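Local coordinates for centromeric protein-C, isoform A (Drosophila melanogaster, PDB 6O2K), which probably acts as an adaptor between chromatin and kinetochore proteins at the centromere, the present chain being its dimerising cupin domain, at residues L88-E93 with V134-C139; Q16-V21 with L64-F69; F94-L99 with S109-G114. All blocks are in the same frame, centred on the assembly; numbering follows the deposited sequence. Where two conformers were deposited one is given.

Interaction 1. Residues L88-E93 with V134-C139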
loop_
_atom_site.group_PDB
_atom_site.type_symbol
_atom_site.label_atom_id
_atom_site.label_comp_id
_atom_site.label_asym_id
_atom_site.label_seq_id
_atom_site.Cartn_x
_atom_site.Cartn_y
_atom_site.Cartn_z
ATOM N N LEU B 88 1.714 5.063 5.232
ATOM C CA LEU B 88 1.694 3.651 5.595
ATOM C C LEU B 88 3.099 3.086 5.442
ATOM O O LEU B 88 3.633 3.048 4.324
ATOM C CB LEU B 88 0.696 2.889 4.718
ATOM C CG LEU B 88 0.597 1.374 4.861
ATOM C CD1 LEU B 88 0.177 0.987 6.268
ATOM C CD2 LEU B 88 -0.409 0.858 3.843
ATOM N N VAL B 89 3.685 2.627 6.546
ATOM C CA VAL B 89 5.087 2.218 6.537
ATOM C C VAL B 89 5.242 0.895 5.787
ATOM O O VAL B 89 4.590 -0.108 6.107
ATOM C CB VAL B 89 5.639 2.127 7.965
ATOM C CG1 VAL B 89 7.066 1.616 7.953
ATOM C CG2 VAL B 89 5.585 3.508 8.624
ATOM N N GLN B 90 6.111 0.898 4.773
ATOM C CA GLN B 90 6.439 -0.286 3.985
ATOM C C GLN B 90 7.672 -0.996 4.496
ATOM O O GLN B 90 7.772 -2.231 4.371
ATOM C CB GLN B 90 6.671 0.096 2.523
ATOM C CG GLN B 90 5.465 0.726 1.877
ATOM C CD GLN B 90 4.369 -0.292 1.691
ATOM O OE1 GLN B 90 4.544 -1.276 0.978
ATOM N NE2 GLN B 90 3.234 -0.067 2.346
ATOM N N PHE B 91 8.626 -0.248 5.045
ATOM C CA PHE B 91 9.813 -0.876 5.612
ATOM C C PHE B 91 10.445 0.111 6.577
ATOM O O PHE B 91 10.504 1.309 6.290
ATOM C CB PHE B 91 10.827 -1.278 4.526
ATOM C CG PHE B 91 12.011 -2.050 5.055
ATOM C CD1 PHE B 91 13.159 -1.390 5.466
ATOM C CD2 PHE B 91 11.970 -3.433 5.156
ATOM C CE1 PHE B 91 14.240 -2.093 5.967
ATOM C CE2 PHE B 91 13.057 -4.152 5.645
ATOM C CZ PHE B 91 14.191 -3.488 6.053
ATOM N N GLY B 92 10.906 -0.387 7.713
ATOM C CA GLY B 92 11.623 0.481 8.630
ATOM C C GLY B 92 10.766 1.105 9.707
ATOM O O GLY B 92 9.764 0.524 10.129
ATOM N N GLU B 93 11.156 2.295 10.158
ATOM C CA GLU B 93 10.519 2.964 11.287
ATOM C C GLU B 93 10.569 4.469 11.052
ATOM O O GLU B 93 11.582 4.986 10.552
ATOM C CB GLU B 93 11.232 2.603 12.601
ATOM C CG GLU B 93 10.502 2.983 13.892
ATOM C CD GLU B 93 11.302 2.605 15.138
ATOM O OE1 GLU B 93 12.191 1.729 15.032
ATOM O OE2 GLU B 93 11.064 3.191 16.217
ATOM N N VAL B 134 17.866 2.573 5.410
ATOM C CA VAL B 134 16.863 3.175 4.547
ATOM C C VAL B 134 15.488 2.677 4.969
ATOM O O VAL B 134 15.274 1.469 5.134
ATOM C CB VAL B 134 17.146 2.841 3.077
ATOM C CG1 VAL B 134 15.961 3.241 2.213
ATOM C CG2 VAL B 134 18.400 3.543 2.608
ATOM N N SER B 135 14.558 3.606 5.168
ATOM C CA SER B 135 13.168 3.250 5.445
ATOM C C SER B 135 12.291 3.753 4.310
ATOM O O SER B 135 12.655 4.682 3.582
ATOM C CB SER B 135 12.661 3.822 6.780
ATOM O OG SER B 135 13.422 3.351 7.874
ATOM N N VAL B 136 11.120 3.133 4.167
ATOM C CA VAL B 136 10.238 3.390 3.036
ATOM C C VAL B 136 8.810 3.503 3.542
ATOM O O VAL B 136 8.346 2.636 4.292
ATOM C CB VAL B 136 10.326 2.267 1.987
ATOM C CG1 VAL B 136 9.380 2.539 0.834
ATOM C CG2 VAL B 136 11.756 2.105 1.492
ATOM N N LEU B 137 8.102 4.550 3.115
ATOM C CA LEU B 137 6.677 4.634 3.415
ATOM C C LEU B 137 5.877 4.846 2.143
ATOM O O LEU B 137 6.370 5.395 1.156
ATOM C CB LEU B 137 6.340 5.736 4.437
ATOM C CG LEU B 137 6.536 7.225 4.149
ATOM C CD1 LEU B 137 5.445 7.778 3.253
ATOM C CD2 LEU B 137 6.559 7.984 5.466
ATOM N N MET B 138 4.640 4.365 2.171
ATOM C CA MET B 138 3.690 4.581 1.090
ATOM C C MET B 138 2.868 5.817 1.419
ATOM O O MET B 138 2.397 5.976 2.550
ATOM C CB MET B 138 2.777 3.362 0.911
ATOM C CG MET B 138 1.751 3.480 -0.226
ATOM S SD MET B 138 0.575 2.067 -0.259
ATOM C CE MET B 138 1.618 0.731 -0.879
ATOM N N CYS B 139 2.719 6.694 0.436
ATOM C CA CYS B 139 1.964 7.935 0.547
ATOM C C CYS B 139 0.681 7.793 -0.269
ATOM O O CYS B 139 0.757 7.628 -1.494
ATOM C CB CYS B 139 2.826 9.090 0.033
ATOM S SG CYS B 139 2.025 10.691 -0.060
#

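Interaction 2. Residues Q16-V21 with L64-F69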
loop_
_atom_site.group_PDB
_atom_site.type_symbol
_atom_site.label_atom_id
_atom_site.label_comp_id
_atom_site.label_asym_id
_atom_site.label_seq_id
_atom_site.Cartn_x
_atom_site.Cartn_y
_atom_site.Cartn_z
ATOM N N GLN B 16 13.541 -4.830 -2.025
ATOM C CA GLN B 16 14.930 -4.427 -2.227
ATOM C C GLN B 16 15.023 -3.264 -3.206
ATOM O O GLN B 16 15.836 -2.348 -3.023
ATOM C CB GLN B 16 15.749 -5.620 -2.719
ATOM C CG GLN B 16 15.973 -6.660 -1.642
ATOM C CD GLN B 16 17.430 -7.018 -1.481
ATOM O OE1 GLN B 16 18.080 -7.461 -2.429
ATOM N NE2 GLN B 16 17.960 -6.814 -0.279
ATOM N N TRP B 17 14.181 -3.273 -4.242
ATOM C CA TRP B 17 14.170 -2.153 -5.177
ATOM C C TRP B 17 13.654 -0.874 -4.517
ATOM O O TRP B 17 14.214 0.212 -4.732
ATOM C CB TRP B 17 13.333 -2.506 -6.405
ATOM C CG TRP B 17 13.489 -1.514 -7.494
ATOM C CD1 TRP B 17 14.529 -1.408 -8.375
ATOM C CD2 TRP B 17 12.588 -0.456 -7.810
ATOM N NE1 TRP B 17 14.318 -0.356 -9.229
ATOM C CE2 TRP B 17 13.135 0.249 -8.899
ATOM C CE3 TRP B 17 11.374 -0.036 -7.276
ATOM C CZ2 TRP B 17 12.504 1.346 -9.466
ATOM C CZ3 TRP B 17 10.749 1.051 -7.837
ATOM C CH2 TRP B 17 11.315 1.732 -8.920
ATOM N N LEU B 18 12.587 -0.975 -3.719
ATOM C CA LEU B 18 12.093 0.205 -3.014
ATOM C C LEU B 18 13.153 0.752 -2.068
ATOM O O LEU B 18 13.320 1.972 -1.949
ATOM C CB LEU B 18 10.801 -0.113 -2.247
ATOM C CG LEU B 18 9.587 -0.443 -3.112
ATOM C CD1 LEU B 18 8.408 -0.986 -2.293
ATOM C CD2 LEU B 18 9.183 0.767 -3.931
ATOM N N ARG B 19 13.887 -0.137 -1.396
ATOM C CA ARG B 19 14.929 0.290 -0.470
ATOM C C ARG B 19 16.152 0.856 -1.177
ATOM O O ARG B 19 17.019 1.434 -0.510
ATOM C CB ARG B 19 15.365 -0.881 0.419
ATOM C CG ARG B 19 14.333 -1.308 1.472
ATOM C CD ARG B 19 14.663 -2.696 2.008
ATOM N NE ARG B 19 15.755 -2.666 2.984
ATOM C CZ ARG B 19 16.326 -3.748 3.505
ATOM N NH1 ARG B 19 15.915 -4.963 3.150
ATOM N NH2 ARG B 19 17.302 -3.619 4.390
ATOM N N GLY B 20 16.255 0.696 -2.493
ATOM C CA GLY B 20 17.448 1.135 -3.191
ATOM C C GLY B 20 18.644 0.225 -3.036
ATOM O O GLY B 20 19.734 0.581 -3.495
ATOM N N VAL B 21 18.479 -0.937 -2.396
ATOM C CA VAL B 21 19.576 -1.890 -2.248
ATOM C C VAL B 21 19.607 -2.920 -3.365
ATOM O O VAL B 21 20.541 -3.731 -3.425
ATOM C CB VAL B 21 19.504 -2.607 -0.883
ATOM C CG1 VAL B 21 19.283 -1.602 0.236
ATOM C CG2 VAL B 21 18.405 -3.639 -0.884
ATOM N N LEU B 64 -0.705 8.079 -5.320
ATOM C CA LEU B 64 -0.262 6.873 -4.629
ATOM C C LEU B 64 1.203 6.641 -4.974
ATOM O O LEU B 64 1.539 6.516 -6.154
ATOM C CB LEU B 64 -1.118 5.672 -5.038
ATOM C CG LEU B 64 -0.805 4.351 -4.353
ATOM C CD1 LEU B 64 -1.168 4.440 -2.902
ATOM C CD2 LEU B 64 -1.582 3.214 -5.026
ATOM N N GLY B 65 2.074 6.624 -3.969
ATOM C CA GLY B 65 3.493 6.516 -4.261
ATOM C C GLY B 65 4.293 6.122 -3.038
ATOM O O GLY B 65 3.741 5.734 -2.010
ATOM N N TYR B 66 5.615 6.241 -3.158
ATOM C CA TYR B 66 6.545 5.859 -2.104
ATOM C C TYR B 66 7.520 6.990 -1.837
ATOM O O TYR B 66 7.966 7.676 -2.768
ATOM C CB TYR B 66 7.345 4.590 -2.471
ATOM C CG TYR B 66 6.461 3.391 -2.724
ATOM C CD1 TYR B 66 5.986 2.622 -1.677
ATOM C CD2 TYR B 66 6.096 3.041 -4.025
ATOM C CE1 TYR B 66 5.148 1.520 -1.915
ATOM C CE2 TYR B 66 5.286 1.954 -4.274
ATOM C CZ TYR B 66 4.808 1.200 -3.217
ATOM O OH TYR B 66 3.986 0.128 -3.490
ATOM N N MET B 67 7.854 7.162 -0.559
ATOM C CA MET B 67 8.961 7.994 -0.112
ATOM C C MET B 67 10.047 7.092 0.454
ATOM O O MET B 67 9.773 6.272 1.339
ATOM C CB MET B 67 8.507 8.984 0.960
ATOM C CG MET B 67 7.360 9.865 0.562
ATOM S SD MET B 67 7.087 11.075 1.881
ATOM C CE MET B 67 5.419 11.636 1.512
ATOM N N ARG B 68 11.268 7.256 -0.054
ATOM C CA ARG B 68 12.452 6.522 0.366
ATOM C C ARG B 68 13.344 7.488 1.135
ATOM O O ARG B 68 13.756 8.535 0.592
ATOM C CB ARG B 68 13.201 5.937 -0.839
ATOM C CG ARG B 68 14.479 5.199 -0.476
ATOM C CD ARG B 68 15.439 5.137 -1.664
ATOM N NE ARG B 68 15.087 4.070 -2.593
ATOM C CZ ARG B 68 15.371 4.082 -3.890
ATOM N NH1 ARG B 68 15.018 3.058 -4.647
ATOM N NH2 ARG B 68 16.002 5.115 -4.435
ATOM N N PHE B 69 13.619 7.139 2.392
ATOM C CA PHE B 69 14.382 7.963 3.316
ATOM C C PHE B 69 15.728 7.315 3.581
ATOM O O PHE B 69 15.804 6.128 3.928
ATOM C CB PHE B 69 13.675 8.135 4.663
ATOM C CG PHE B 69 12.536 9.114 4.655
ATOM C CD1 PHE B 69 11.371 8.831 3.964
ATOM C CD2 PHE B 69 12.617 10.300 5.380
ATOM C CE1 PHE B 69 10.295 9.713 3.988
ATOM C CE2 PHE B 69 11.549 11.198 5.409
ATOM C CZ PHE B 69 10.390 10.904 4.696
#

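Interaction 3. Residues F94-L99 with S109-G114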
loop_
_atom_site.group_PDB
_atom_site.type_symbol
_atom_site.label_atom_id
_atom_site.label_comp_id
_atom_site.label_asym_id
_atom_site.label_seq_id
_atom_site.Cartn_x
_atom_site.Cartn_y
_atom_site.Cartn_z
ATOM N N PHE B 94 9.500 5.166 11.427
ATOM C CA PHE B 94 9.411 6.600 11.201
ATOM C C PHE B 94 8.885 7.299 12.445
ATOM O O PHE B 94 8.064 6.756 13.184
ATOM C CB PHE B 94 8.482 6.931 10.017
ATOM C CG PHE B 94 9.066 6.607 8.669
ATOM C CD1 PHE B 94 9.918 7.503 8.036
ATOM C CD2 PHE B 94 8.758 5.410 8.027
ATOM C CE1 PHE B 94 10.447 7.211 6.789
ATOM C CE2 PHE B 94 9.291 5.111 6.778
ATOM C CZ PHE B 94 10.140 6.011 6.161
ATOM N N ASN B 95 9.357 8.524 12.656
ATOM C CA ASN B 95 8.783 9.444 13.620
ATOM C C ASN B 95 8.042 10.522 12.846
ATOM O O ASN B 95 8.615 11.133 11.931
ATOM C CB ASN B 95 9.869 10.071 14.496
ATOM C CG ASN B 95 10.542 9.065 15.411
ATOM O OD1 ASN B 95 9.948 8.058 15.794
ATOM N ND2 ASN B 95 11.785 9.346 15.782
ATOM N N VAL B 96 6.780 10.759 13.208
ATOM C CA VAL B 96 5.931 11.735 12.530
ATOM C C VAL B 96 5.454 12.760 13.547
ATOM O O VAL B 96 4.934 12.390 14.603
ATOM C CB VAL B 96 4.731 11.060 11.839
ATOM C CG1 VAL B 96 3.838 12.114 11.158
ATOM C CG2 VAL B 96 5.215 9.991 10.835
ATOM N N GLU B 97 5.622 14.045 13.223
ATOM C CA GLU B 97 5.131 15.139 14.056
ATOM C C GLU B 97 3.982 15.823 13.333
ATOM O O GLU B 97 4.121 16.174 12.155
ATOM C CB GLU B 97 6.233 16.165 14.356
ATOM C CG GLU B 97 7.633 15.586 14.593
ATOM C CD GLU B 97 7.730 14.708 15.838
ATOM O OE1 GLU B 97 8.321 13.603 15.741
ATOM O OE2 GLU B 97 7.223 15.118 16.907
ATOM N N THR B 98 2.847 16.009 14.031
ATOM C CA THR B 98 1.661 16.610 13.426
ATOM C C THR B 98 1.124 17.740 14.290
ATOM O O THR B 98 1.153 17.654 15.521
ATOM C CB THR B 98 0.523 15.586 13.202
ATOM O OG1 THR B 98 0.230 14.902 14.427
ATOM C CG2 THR B 98 0.912 14.568 12.132
ATOM N N LEU B 99 0.623 18.790 13.626
ATOM C CA LEU B 99 -0.091 19.902 14.248
ATOM C C LEU B 99 -1.364 20.120 13.440
ATOM O O LEU B 99 -1.302 20.537 12.276
ATOM C CB LEU B 99 0.764 21.174 14.272
ATOM C CG LEU B 99 0.038 22.428 14.773
ATOM C CD1 LEU B 99 -0.425 22.256 16.209
ATOM C CD2 LEU B 99 0.922 23.668 14.620
ATOM N N SER B 109 4.316 10.761 16.916
ATOM C CA SER B 109 3.918 9.370 16.755
ATOM C C SER B 109 5.069 8.569 16.170
ATOM O O SER B 109 5.858 9.081 15.375
ATOM C CB SER B 109 2.678 9.213 15.850
ATOM O OG SER B 109 1.682 10.185 16.124
ATOM N N VAL B 110 5.161 7.304 16.567
ATOM C CA VAL B 110 6.187 6.394 16.062
ATOM C C VAL B 110 5.487 5.287 15.300
ATOM O O VAL B 110 4.598 4.628 15.854
ATOM C CB VAL B 110 7.046 5.797 17.189
ATOM C CG1 VAL B 110 8.141 4.881 16.598
ATOM C CG2 VAL B 110 7.641 6.888 18.046
ATOM N N LEU B 111 5.904 5.068 14.044
ATOM C CA LEU B 111 5.277 4.097 13.155
ATOM C C LEU B 111 6.281 3.022 12.754
ATOM O O LEU B 111 7.387 3.333 12.285
ATOM C CB LEU B 111 4.709 4.769 11.900
ATOM C CG LEU B 111 3.761 5.980 12.106
ATOM C CD1 LEU B 111 3.440 6.603 10.763
ATOM C CD2 LEU B 111 2.475 5.565 12.805
ATOM N N ARG B 112 5.883 1.763 12.915
ATOM C CA ARG B 112 6.653 0.629 12.419
ATOM C C ARG B 112 5.930 0.025 11.221
ATOM O O ARG B 112 4.859 0.475 10.820
ATOM C CB ARG B 112 6.865 -0.420 13.512
ATOM C CG ARG B 112 7.848 0.003 14.585
ATOM C CD ARG B 112 7.698 -0.811 15.859
ATOM N NE ARG B 112 7.328 0.041 16.985
ATOM C CZ ARG B 112 8.159 0.884 17.594
ATOM N NH1 ARG B 112 9.422 0.990 17.196
ATOM N NH2 ARG B 112 7.728 1.623 18.608
ATOM N N VAL B 113 6.522 -1.025 10.652
ATOM C CA VAL B 113 6.032 -1.526 9.377
ATOM C C VAL B 113 4.575 -1.965 9.495
ATOM O O VAL B 113 4.172 -2.626 10.462
ATOM C CB VAL B 113 6.942 -2.660 8.876
ATOM C CG1 VAL B 113 6.810 -3.911 9.753
ATOM C CG2 VAL B 113 6.640 -2.957 7.411
ATOM N N GLY B 114 3.769 -1.556 8.513
ATOM C CA GLY B 114 2.349 -1.821 8.495
ATOM C C GLY B 114 1.510 -0.828 9.267
ATOM O O GLY B 114 0.269 -0.874 9.161
HETATM O O HOH W 1 2.022 12.631 14.968
#

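Interaction 1. Residues L88-E93 with V134-C139
Q90 and F91 sit opposite the single residue V136, a classic beta bulge between two antiparallel strands. V136 O takes both backbone N-H groups, at 2.9 Å from Q90 N and 3.0 Å from F91 N. M138 N and O bond to L88 O and N on the strand before it, and V136 N bonds back to F91 O, closing the bulge. The chain turns here at Q90, where it leaves strand 85-89 for the other sheet.

Q90 CB lies 3.5 Å from V136 O and also touches V136 CG1. Q90 CG is anti to the carbonyl carbon (chi1 -61°) and sits beside M138 N and CB. The chain then bends at chi2 (-70°). The amide meets the M138 side chain, with NE2 3.7 Å from M138 CE and OE1 4.0 Å from the same methyl. An alanine here would probably open a gap over M138, leaving its CB and CE without the amide.

Past the bulge, G92 has positive phi, and any CB there would clash with S135 OG. S135 OG takes a weak bond from E93 N at 3.4 Å and also bonds to N129.

L88, F91, V136 and M138 share one sheet face. On it, F91 packs against M15 and R19 of helix 6-19, and M138 touches L88 of the second subunit. V89 and L137 face F94 of strand 93-99, while strand 64-69 lies next to strand 135-141.

Interaction 2. Residues Q16-V21 with L64-F69
R68 reaches from strand 64-69 to two backbone carbonyls at the end of helix 6-19. R68 NE lies 2.8 Å from L18 O, and the N-H points at it with an angle of 162°. The nitrogen stands above the carbonyl plane of L18. R68 NH1 lies 3.0 Å from W17 O and approaches nearly along the C=O axis. A second bond from NH1 to L18 O is weak. Both carbonyl oxygens sit at the guanidinium edge, near its plane. G20 CA covers one face, 3.4 Å from R68 NH1 and offset toward the rim.

Two residues back along the strand, Y66 meets L18. L18 CD2 sits over the face of the Y66 ring in a CH-pi contact, 4.0 Å from the ring centroid. It is closest to Y66 CD2, at 3.8 Å, while L18 CD1 faces Y66 CE1.

The helix ends here in a Schellman motif. G20 has positive phi, and its N bonds to W17 O at 3.1 Å. V21 N makes a weak bond to Q16 O. W17 O is therefore gripped by two donors, G20 N and R68 NH1. The R68 charge lies at the C-terminal, carbonyl end of the helix, where it would probably be favoured by the helix dipole.

The shape of R68 sets its reach: CG is anti to the backbone N (chi1 178°), and a bend at chi3 (-81°) puts NE within reach of L18 O. The guanidinium has further partners: R68 NH2 makes a salt bridge to D52, and F45 a cation-pi contact. Y66 OH bonds to Y56 OH, and the Y66 side chain also packs on M138 and on L88 of the second subunit.

Interaction 3. Residues F94-L99 with S109-G114
Strands 93-99 and 107-112 form a beta hairpin in the cupin domain, at one edge of the four-stranded sheet as counted within this chain. F94 and L111 pair through two backbone bonds, from each N to the other's O, both 2.9 Å. V96 and S109 do the same. N95 and V110 form the non-hydrogen-bonded pair between them. The short strand axes run at 145° to each other, so the pair is antiparallel but twisted.

On one face, N95 and V110 lie side by side and point the same way. N95 CG is anti to the carbonyl carbon (chi1 -67°), and chi2 of -27° then sets OD1 against the valine methyls. This oxygen is 3.4 Å from V110 CG2 and 3.7 Å from V110 CG1, a van der Waals contact.

On the other face, V96 CG2 meets L111 CD1 at 3.8 Å. L111 also packs on I117 and on V37 of the second subunit. The F94 ring meets F69 edge-to-face.

S109 OG bonds to N34 of the second subunit. A water beside S109 joins the two strands. It donates to S109 OG at 2.7 Å and to V96 O at 2.9 Å, and it also bonds to T98 OG1.

In the fold
Along the chain, interaction 2 is complete before interaction 1 begins, and interaction 3 lies between the two halves of interaction 1. The centres of interactions 1 and 2 are about 8 Å apart. They share the six-stranded sheet, where strands 64-69 and 135-141 are neighbours; helix 6-19 packs on it, R19 meeting F91. Interaction 3 is in the four-stranded sheet, its centre about 10 Å from that of interaction 1 and 17 Å from that of interaction 2. At Q90 the chain bends from one sheet into the other. A salt bridge, E93 to R112, links interactions 1 and 3. All three touch the second subunit, consistent with the same strands serving the core and the dimer.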